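Local structure of putative metal-dependent isothiocyanate hydrolase SaxA (Pectobacterium carotovorum, 6BRM) at residues 131-136 and 190-195; 215-220 and 246-251. The protein probably hydrolyses isothiocyanates with a pair of zinc ions held in a metallo-beta-lactamase fold. All blocks are in the same frame, centred on the assembly; numbering follows the deposited sequence.

Contact 1: 131-136 and 190-195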
ATOM      1  N   ASN B 131      -3.721  -9.671  -0.301  1.00 50.01           N
ATOM      2  CA  ASN B 131      -3.262  -9.378  -1.668  1.00 49.83           C
ATOM      3  C   ASN B 131      -4.102 -10.075  -2.739  1.00 51.05           C
ATOM      4  O   ASN B 131      -4.370  -9.493  -3.792  1.00 52.13           O
ATOM      5  CB  ASN B 131      -1.790  -9.786  -1.842  1.00 48.91           C
ATOM      6  CG  ASN B 131      -0.831  -8.851  -1.128  1.00 48.57           C
ATOM      7  OD1 ASN B 131      -1.245  -7.932  -0.426  1.00 49.07           O
ATOM      8  ND2 ASN B 131       0.461  -9.086  -1.307  1.00 48.59           N
ATOM      9  N   GLU B 132      -4.517 -11.309  -2.452  1.00 52.53           N
ATOM     10  CA  GLU B 132      -5.291 -12.121  -3.401  1.00 53.43           C
ATOM     11  C   GLU B 132      -6.676 -11.515  -3.609  1.00 51.15           C
ATOM     12  O   GLU B 132      -7.126 -11.361  -4.747  1.00 49.11           O
ATOM     13  CB  GLU B 132      -5.439 -13.581  -2.925  1.00 56.39           C
ATOM     14  CG  GLU B 132      -4.182 -14.277  -2.391  1.00 59.40           C
ATOM     15  CD  GLU B 132      -2.924 -14.005  -3.203  1.00 61.83           C
ATOM     16  OE1 GLU B 132      -2.994 -14.024  -4.453  1.00 63.70           O
ATOM     17  OE2 GLU B 132      -1.861 -13.781  -2.584  1.00 61.07           O
ATOM     18  N   LEU B 133      -7.329 -11.157  -2.504  1.00 49.21           N
ATOM     19  CA  LEU B 133      -8.648 -10.515  -2.531  1.00 48.30           C
ATOM     20  C   LEU B 133      -8.731  -9.328  -3.492  1.00 47.08           C
ATOM     21  O   LEU B 133      -9.722  -9.183  -4.203  1.00 47.85           O
ATOM     22  CB  LEU B 133      -9.055 -10.068  -1.121  1.00 48.61           C
ATOM     23  CG  LEU B 133     -10.481  -9.511  -0.965  1.00 48.95           C
ATOM     24  CD1 LEU B 133     -11.156 -10.060   0.289  1.00 49.78           C
ATOM     25  CD2 LEU B 133     -10.508  -7.988  -0.959  1.00 49.25           C
ATOM     26  N   TYR B 134      -7.697  -8.487  -3.515  1.00 46.36           N
ATOM     27  CA  TYR B 134      -7.678  -7.300  -4.393  1.00 45.55           C
ATOM     28  C   TYR B 134      -7.332  -7.584  -5.869  1.00 46.45           C
ATOM     29  O   TYR B 134      -7.429  -6.680  -6.702  1.00 46.20           O
ATOM     30  CB  TYR B 134      -6.781  -6.202  -3.803  1.00 43.40           C
ATOM     31  CG  TYR B 134      -7.438  -5.475  -2.652  1.00 41.88           C
ATOM     32  CD1 TYR B 134      -8.321  -4.428  -2.881  1.00 40.38           C
ATOM     33  CD2 TYR B 134      -7.195  -5.853  -1.331  1.00 42.51           C
ATOM     34  CE1 TYR B 134      -8.939  -3.768  -1.831  1.00 40.70           C
ATOM     35  CE2 TYR B 134      -7.806  -5.198  -0.269  1.00 41.40           C
ATOM     36  CZ  TYR B 134      -8.672  -4.154  -0.523  1.00 40.85           C
ATOM     37  OH  TYR B 134      -9.272  -3.498   0.527  1.00 40.03           O
ATOM     38  N   ALA B 135      -6.936  -8.817  -6.189  1.00 49.01           N
ATOM     39  CA  ALA B 135      -6.883  -9.285  -7.586  1.00 51.36           C
ATOM     40  C   ALA B 135      -8.290  -9.473  -8.171  1.00 53.91           C
ATOM     41  O   ALA B 135      -8.484  -9.345  -9.386  1.00 54.85           O
ATOM     42  CB  ALA B 135      -6.091 -10.581  -7.696  1.00 50.61           C
ATOM     43  N   ASP B 136      -9.255  -9.794  -7.306  1.00 55.70           N
ATOM     44  CA  ASP B 136     -10.669  -9.844  -7.675  1.00 55.36           C
ATOM     45  C   ASP B 136     -11.188  -8.412  -7.755  1.00 54.86           C
ATOM     46  O   ASP B 136     -11.208  -7.702  -6.750  1.00 56.41           O
ATOM     47  CB  ASP B 136     -11.463 -10.657  -6.638  1.00 55.85           C
ATOM     48  CG  ASP B 136     -12.896 -10.947  -7.074  1.00 56.98           C
ATOM     49  OD1 ASP B 136     -13.685  -9.992  -7.259  1.00 55.20           O
ATOM     50  OD2 ASP B 136     -13.243 -12.138  -7.203  1.00 59.93           O
ATOM     51  N   ALA B 190     -12.238 -10.644  11.503  1.00 58.27           N
ATOM     52  CA  ALA B 190     -13.210 -11.013  10.485  1.00 58.84           C
ATOM     53  C   ALA B 190     -12.445 -11.665   9.343  1.00 58.93           C
ATOM     54  O   ALA B 190     -11.384 -11.179   8.949  1.00 57.33           O
ATOM     55  CB  ALA B 190     -13.973  -9.793   9.993  1.00 58.34           C
ATOM     56  N   VAL B 191     -12.978 -12.772   8.833  1.00 61.51           N
ATOM     57  CA  VAL B 191     -12.283 -13.583   7.840  1.00 62.63           C
ATOM     58  C   VAL B 191     -13.182 -13.812   6.626  1.00 62.94           C
ATOM     59  O   VAL B 191     -14.377 -14.078   6.773  1.00 64.68           O
ATOM     60  CB  VAL B 191     -11.783 -14.912   8.471  1.00 64.69           C
ATOM     61  CG1 VAL B 191     -12.923 -15.899   8.711  1.00 65.73           C
ATOM     62  CG2 VAL B 191     -10.686 -15.542   7.625  1.00 65.86           C
ATOM     63  N   ASN B 192     -12.611 -13.663   5.433  1.00 63.07           N
ATOM     64  CA  ASN B 192     -13.301 -14.007   4.189  1.00 63.57           C
ATOM     65  C   ASN B 192     -13.220 -15.521   4.011  1.00 66.28           C
ATOM     66  O   ASN B 192     -12.243 -16.144   4.432  1.00 66.75           O
ATOM     67  CB  ASN B 192     -12.658 -13.290   3.000  1.00 61.52           C
ATOM     68  CG  ASN B 192     -13.407 -13.520   1.702  1.00 59.68           C
ATOM     69  OD1 ASN B 192     -12.950 -14.269   0.839  1.00 58.89           O
ATOM     70  ND2 ASN B 192     -14.570 -12.894   1.566  1.00 56.20           N
ATOM     71  N   ASP B 193     -14.243 -16.102   3.382  1.00 70.01           N
ATOM     72  CA  ASP B 193     -14.368 -17.561   3.245  1.00 72.33           C
ATOM     73  C   ASP B 193     -13.176 -18.196   2.532  1.00 70.74           C
ATOM     74  O   ASP B 193     -12.648 -19.207   2.996  1.00 73.75           O
ATOM     75  CB  ASP B 193     -15.663 -17.924   2.503  1.00 76.07           C
ATOM     76  CG  ASP B 193     -15.987 -19.405   2.572  1.00 78.04           C
ATOM     77  OD1 ASP B 193     -16.065 -19.946   3.697  1.00 79.49           O
ATOM     78  OD2 ASP B 193     -16.183 -20.022   1.503  1.00 80.52           O
ATOM     79  N   LEU B 194     -12.750 -17.590   1.423  1.00 69.32           N
ATOM     80  CA  LEU B 194     -11.662 -18.132   0.596  1.00 68.87           C
ATOM     81  C   LEU B 194     -10.377 -17.291   0.568  1.00 65.03           C
ATOM     82  O   LEU B 194      -9.295 -17.856   0.402  1.00 61.90           O
ATOM     83  CB  LEU B 194     -12.150 -18.406  -0.834  1.00 71.67           C
ATOM     84  CG  LEU B 194     -12.798 -17.275  -1.641  1.00 73.67           C
ATOM     85  CD1 LEU B 194     -12.428 -17.399  -3.113  1.00 75.01           C
ATOM     86  CD2 LEU B 194     -14.314 -17.255  -1.477  1.00 75.48           C
ATOM     87  N   TYR B 195     -10.484 -15.969   0.734  1.00 63.43           N
ATOM     88  CA  TYR B 195      -9.322 -15.063   0.623  1.00 61.63           C
ATOM     89  C   TYR B 195      -8.660 -14.664   1.959  1.00 58.99           C
ATOM     90  O   TYR B 195      -7.829 -13.754   1.989  1.00 60.01           O
ATOM     91  CB  TYR B 195      -9.714 -13.810  -0.180  1.00 62.07           C
ATOM     92  CG  TYR B 195     -10.022 -14.092  -1.638  1.00 63.00           C
ATOM     93  CD1 TYR B 195      -9.021 -14.526  -2.510  1.00 63.60           C
ATOM     94  CD2 TYR B 195     -11.307 -13.913  -2.154  1.00 63.05           C
ATOM     95  CE1 TYR B 195      -9.288 -14.782  -3.848  1.00 63.31           C
ATOM     96  CE2 TYR B 195     -11.583 -14.167  -3.492  1.00 64.38           C
ATOM     97  CZ  TYR B 195     -10.572 -14.600  -4.334  1.00 64.11           C
ATOM     98  OH  TYR B 195     -10.843 -14.855  -5.658  1.00 64.41           O
TER
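Tyr195 lays one ring face over the backbone of Leu133, whose CA stands 4.2 Å from the Tyr195 ring centroid and 22° off its normal, a CH-pi contact displaced toward the rim. Beside it, Leu133 CB meets Tyr195 CB at 3.9 Å, the two side chains crossing obliquely. Glu132 CB comes at a slant to the ring, 3.7 Å from Tyr195 CD1. A flat aromatic face suits this place: it can cover the Leu133 CA-H while its CD1 side meets Glu132. Its opposite face is backed by Leu194 CD1. OD2 of Asp136 lies 3.9 Å from Tyr195 OH, too far for a hydrogen bond. Asp136 is instead the N-cap of helix 137-143: with CG anti to its backbone N (chi1 -170°), its OD1 accepts from the backbone N of Leu139. In this metallo-beta-lactamase fold the turn follows the zinc ligand His128, and Leu133 also packs on Leu139 and Leu143 of that helix. Within 192-195 an Asx motif holds the chain that carries Tyr195: Asn192 OD1 accepts from Tyr195 N at 3.0 Å, on a lone pair. Ser130 OG bonds to Tyr195 O, and Glu132's carboxylate turns away to a salt bridge with Arg207 of the second subunit.

Contact 2: 215-220 and 246-251; sequences ATIVAS and DKILIP
Ile217 and Val218 pair in parallel with Ile248 and Leu249, the two strands of a beta-alpha-beta unit whose connection carries helix 232-241. Strand 248-249 is the outermost strand, within this chain, of one of the two sheets packed together in the alpha-beta/beta-alpha sandwich of metallo-beta-lactamases.

Three backbone hydrogen bonds make the ladder. Ile217 N donates to Lys247 O at 3.0 Å. Leu249 N returns a bond to Ile217 O at 2.7 Å. Ala219 N then reaches Leu249 O at 2.8 Å. This last bond is nearly straight, at 176°. Thus Ile217 uses both its N-H and its carbonyl toward the same neighbour, whereas Val218 bonds to strand 182-186 on the other side.

The apolar contacts divide between the sheet faces. Ile217 and Ile248 lie side by side, pointing the same way, with Ile217 CG1 3.7 Å from Ile248 CD1; beta-branched side chains favour the extended backbone and here fill the layer beneath helices 203-211 and 232-241. On this helix-covered side the small Ala219 puts its CB 4.1 Å from Ile250 CG2, where it also meets Leu235 of helix 232-241. Val218 and Leu249 face the other way, toward Met257 of the opposing sheet. At the border of that face the methyl CG2 of Thr216 meets Leu249 CD2 at 3.6 Å.

Polar side-chain contact is slight. The mostly extended chain of Lys247 bends at its end (chi4 -72°), bringing NZ to a weak hydrogen bond with Ala215 O; its stronger partner is Pro213 O.

Pro251 comes where the next N-H of the ladder would be expected: proline has none to donate, and its ring carbon CD instead sits 3.3 Å from Ala219 O.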
ATOM      1  N   ALA B 215       5.472   1.409  22.309  1.00 64.47           N
ATOM      2  CA  ALA B 215       4.055   1.685  22.098  1.00 62.09           C
ATOM      3  C   ALA B 215       3.125   0.835  22.959  1.00 60.41           C
ATOM      4  O   ALA B 215       3.511  -0.220  23.473  1.00 60.80           O
ATOM      5  CB  ALA B 215       3.704   1.504  20.627  1.00 62.34           C
ATOM      6  N   THR B 216       1.897   1.326  23.100  1.00 57.95           N
ATOM      7  CA  THR B 216       0.826   0.646  23.821  1.00 56.85           C
ATOM      8  C   THR B 216      -0.308   0.405  22.834  1.00 54.27           C
ATOM      9  O   THR B 216      -0.719   1.330  22.135  1.00 53.61           O
ATOM     10  CB  THR B 216       0.304   1.517  24.982  1.00 57.46           C
ATOM     11  OG1 THR B 216       1.409   2.074  25.705  1.00 56.93           O
ATOM     12  CG2 THR B 216      -0.562   0.698  25.930  1.00 57.50           C
ATOM     13  N   ILE B 217      -0.817  -0.826  22.782  1.00 52.85           N
ATOM     14  CA  ILE B 217      -1.863  -1.196  21.822  1.00 52.11           C
ATOM     15  C   ILE B 217      -3.243  -1.144  22.482  1.00 51.79           C
ATOM     16  O   ILE B 217      -3.469  -1.803  23.495  1.00 52.99           O
ATOM     17  CB  ILE B 217      -1.650  -2.615  21.232  1.00 51.10           C
ATOM     18  CG1 ILE B 217      -0.177  -2.863  20.861  1.00 50.75           C
ATOM     19  CG2 ILE B 217      -2.556  -2.835  20.023  1.00 50.60           C
ATOM     20  CD1 ILE B 217       0.452  -1.820  19.957  1.00 50.64           C
ATOM     21  N   VAL B 218      -4.152  -0.362  21.901  1.00 51.72           N
ATOM     22  CA  VAL B 218      -5.566  -0.368  22.287  1.00 51.44           C
ATOM     23  C   VAL B 218      -6.343  -1.228  21.287  1.00 51.42           C
ATOM     24  O   VAL B 218      -6.475  -0.862  20.117  1.00 51.24           O
ATOM     25  CB  VAL B 218      -6.153   1.060  22.327  1.00 52.47           C
ATOM     26  CG1 VAL B 218      -7.648   1.032  22.645  1.00 51.61           C
ATOM     27  CG2 VAL B 218      -5.397   1.915  23.338  1.00 52.90           C
ATOM     28  N   ALA B 219      -6.848  -2.371  21.755  1.00 50.97           N
ATOM     29  CA  ALA B 219      -7.648  -3.272  20.927  1.00 50.02           C
ATOM     30  C   ALA B 219      -9.065  -2.726  20.758  1.00 49.98           C
ATOM     31  O   ALA B 219      -9.613  -2.106  21.674  1.00 49.53           O
ATOM     32  CB  ALA B 219      -7.683  -4.662  21.540  1.00 51.52           C
ATOM     33  N   SER B 220      -9.646  -2.964  19.582  1.00 48.77           N
ATOM     34  CA  SER B 220     -10.963  -2.435  19.222  1.00 48.01           C
ATOM     35  C   SER B 220     -11.540  -3.229  18.050  1.00 49.17           C
ATOM     36  O   SER B 220     -10.876  -4.119  17.520  1.00 50.29           O
ATOM     37  CB  SER B 220     -10.853  -0.946  18.860  1.00 47.86           C
ATOM     38  OG  SER B 220     -12.115  -0.377  18.531  1.00 46.85           O
ATOM     39  N   ASP B 246       0.302  -6.335  29.999  1.00 73.32           N
ATOM     40  CA  ASP B 246       0.133  -4.946  30.478  1.00 75.05           C
ATOM     41  C   ASP B 246       0.418  -3.853  29.431  1.00 74.46           C
ATOM     42  O   ASP B 246       0.242  -2.665  29.718  1.00 76.24           O
ATOM     43  CB  ASP B 246       0.939  -4.693  31.773  1.00 75.62           C
ATOM     44  CG  ASP B 246       2.442  -4.875  31.596  1.00 77.76           C
ATOM     45  OD1 ASP B 246       2.868  -5.548  30.630  1.00 80.19           O
ATOM     46  OD2 ASP B 246       3.198  -4.354  32.443  1.00 78.27           O
ATOM     47  N   LYS B 247       0.852  -4.252  28.232  1.00 72.26           N
ATOM     48  CA  LYS B 247       0.976  -3.343  27.082  1.00 70.41           C
ATOM     49  C   LYS B 247      -0.190  -3.433  26.083  1.00 68.86           C
ATOM     50  O   LYS B 247      -0.336  -2.547  25.239  1.00 69.75           O
ATOM     51  CB  LYS B 247       2.302  -3.579  26.349  1.00 71.19           C
ATOM     52  CG  LYS B 247       3.489  -2.908  27.014  1.00 71.94           C
ATOM     53  CD  LYS B 247       4.754  -3.044  26.181  1.00 72.92           C
ATOM     54  CE  LYS B 247       5.814  -2.046  26.624  1.00 74.01           C
ATOM     55  NZ  LYS B 247       5.490  -0.642  26.228  1.00 74.11           N
ATOM     56  N   ILE B 248      -0.999  -4.495  26.162  1.00 66.55           N
ATOM     57  CA  ILE B 248      -2.199  -4.629  25.323  1.00 64.84           C
ATOM     58  C   ILE B 248      -3.435  -4.201  26.124  1.00 63.54           C
ATOM     59  O   ILE B 248      -3.946  -4.960  26.951  1.00 62.87           O
ATOM     60  CB  ILE B 248      -2.385  -6.076  24.785  1.00 64.02           C
ATOM     61  CG1 ILE B 248      -1.074  -6.641  24.210  1.00 63.23           C
ATOM     62  CG2 ILE B 248      -3.495  -6.127  23.740  1.00 63.57           C
ATOM     63  CD1 ILE B 248      -0.336  -5.724  23.261  1.00 63.85           C
ATOM     64  N   LEU B 249      -3.892  -2.974  25.879  1.00 62.74           N
ATOM     65  CA  LEU B 249      -5.142  -2.473  26.455  1.00 62.85           C
ATOM     66  C   LEU B 249      -6.326  -3.047  25.676  1.00 64.13           C
ATOM     67  O   LEU B 249      -6.364  -2.956  24.448  1.00 64.28           O
ATOM     68  CB  LEU B 249      -5.190  -0.937  26.438  1.00 62.91           C
ATOM     69  CG  LEU B 249      -4.595  -0.179  27.633  1.00 62.62           C
ATOM     70  CD1 LEU B 249      -5.525  -0.252  28.837  1.00 62.89           C
ATOM     71  CD2 LEU B 249      -3.206  -0.686  27.995  1.00 61.94           C
ATOM     72  N   ILE B 250      -7.276  -3.648  26.393  1.00 64.41           N
ATOM     73  CA  ILE B 250      -8.468  -4.245  25.786  1.00 65.55           C
ATOM     74  C   ILE B 250      -9.689  -3.709  26.543  1.00 66.56           C
ATOM     75  O   ILE B 250     -10.215  -4.374  27.439  1.00 68.40           O
ATOM     76  CB  ILE B 250      -8.432  -5.797  25.811  1.00 65.30           C
ATOM     77  CG1 ILE B 250      -7.043  -6.333  25.434  1.00 65.46           C
ATOM     78  CG2 ILE B 250      -9.469  -6.355  24.845  1.00 64.82           C
ATOM     79  CD1 ILE B 250      -6.898  -7.830  25.596  1.00 66.07           C
ATOM     80  N   PRO B 251     -10.148  -2.496  26.182  1.00 67.32           N
ATOM     81  CA  PRO B 251     -11.158  -1.814  26.982  1.00 67.73           C
ATOM     82  C   PRO B 251     -12.560  -2.386  26.801  1.00 67.22           C
ATOM     83  O   PRO B 251     -12.892  -2.910  25.731  1.00 67.25           O
ATOM     84  CB  PRO B 251     -11.112  -0.390  26.431  1.00 67.90           C
ATOM     85  CG  PRO B 251     -10.820  -0.592  24.984  1.00 67.50           C
ATOM     86  CD  PRO B 251      -9.883  -1.771  24.924  1.00 67.52           C
TER

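How the contacts relate
From the N terminus, the chain passes through 131-136 first, and contact 1 closes when 190-195 returns to it after helix 137-143, strands 148-152 and 159-163, helix 169-178 and strand 182-186. That loop includes the zinc ligand Asp164. Helix 203-211 then leads to 215-220, where contact 2 opens, closing at 246-251 after His221, another zinc ligand, and helix 232-241. The two loops therefore follow in series, neither nested nor crossed. Contact 1 joins the turn before helix 137-143 to the segment around strand 191-192, at the surface and close to the second subunit; contact 2, a buried contact, joins the last strand within this chain to its sheet. Their centres are 27 Å apart.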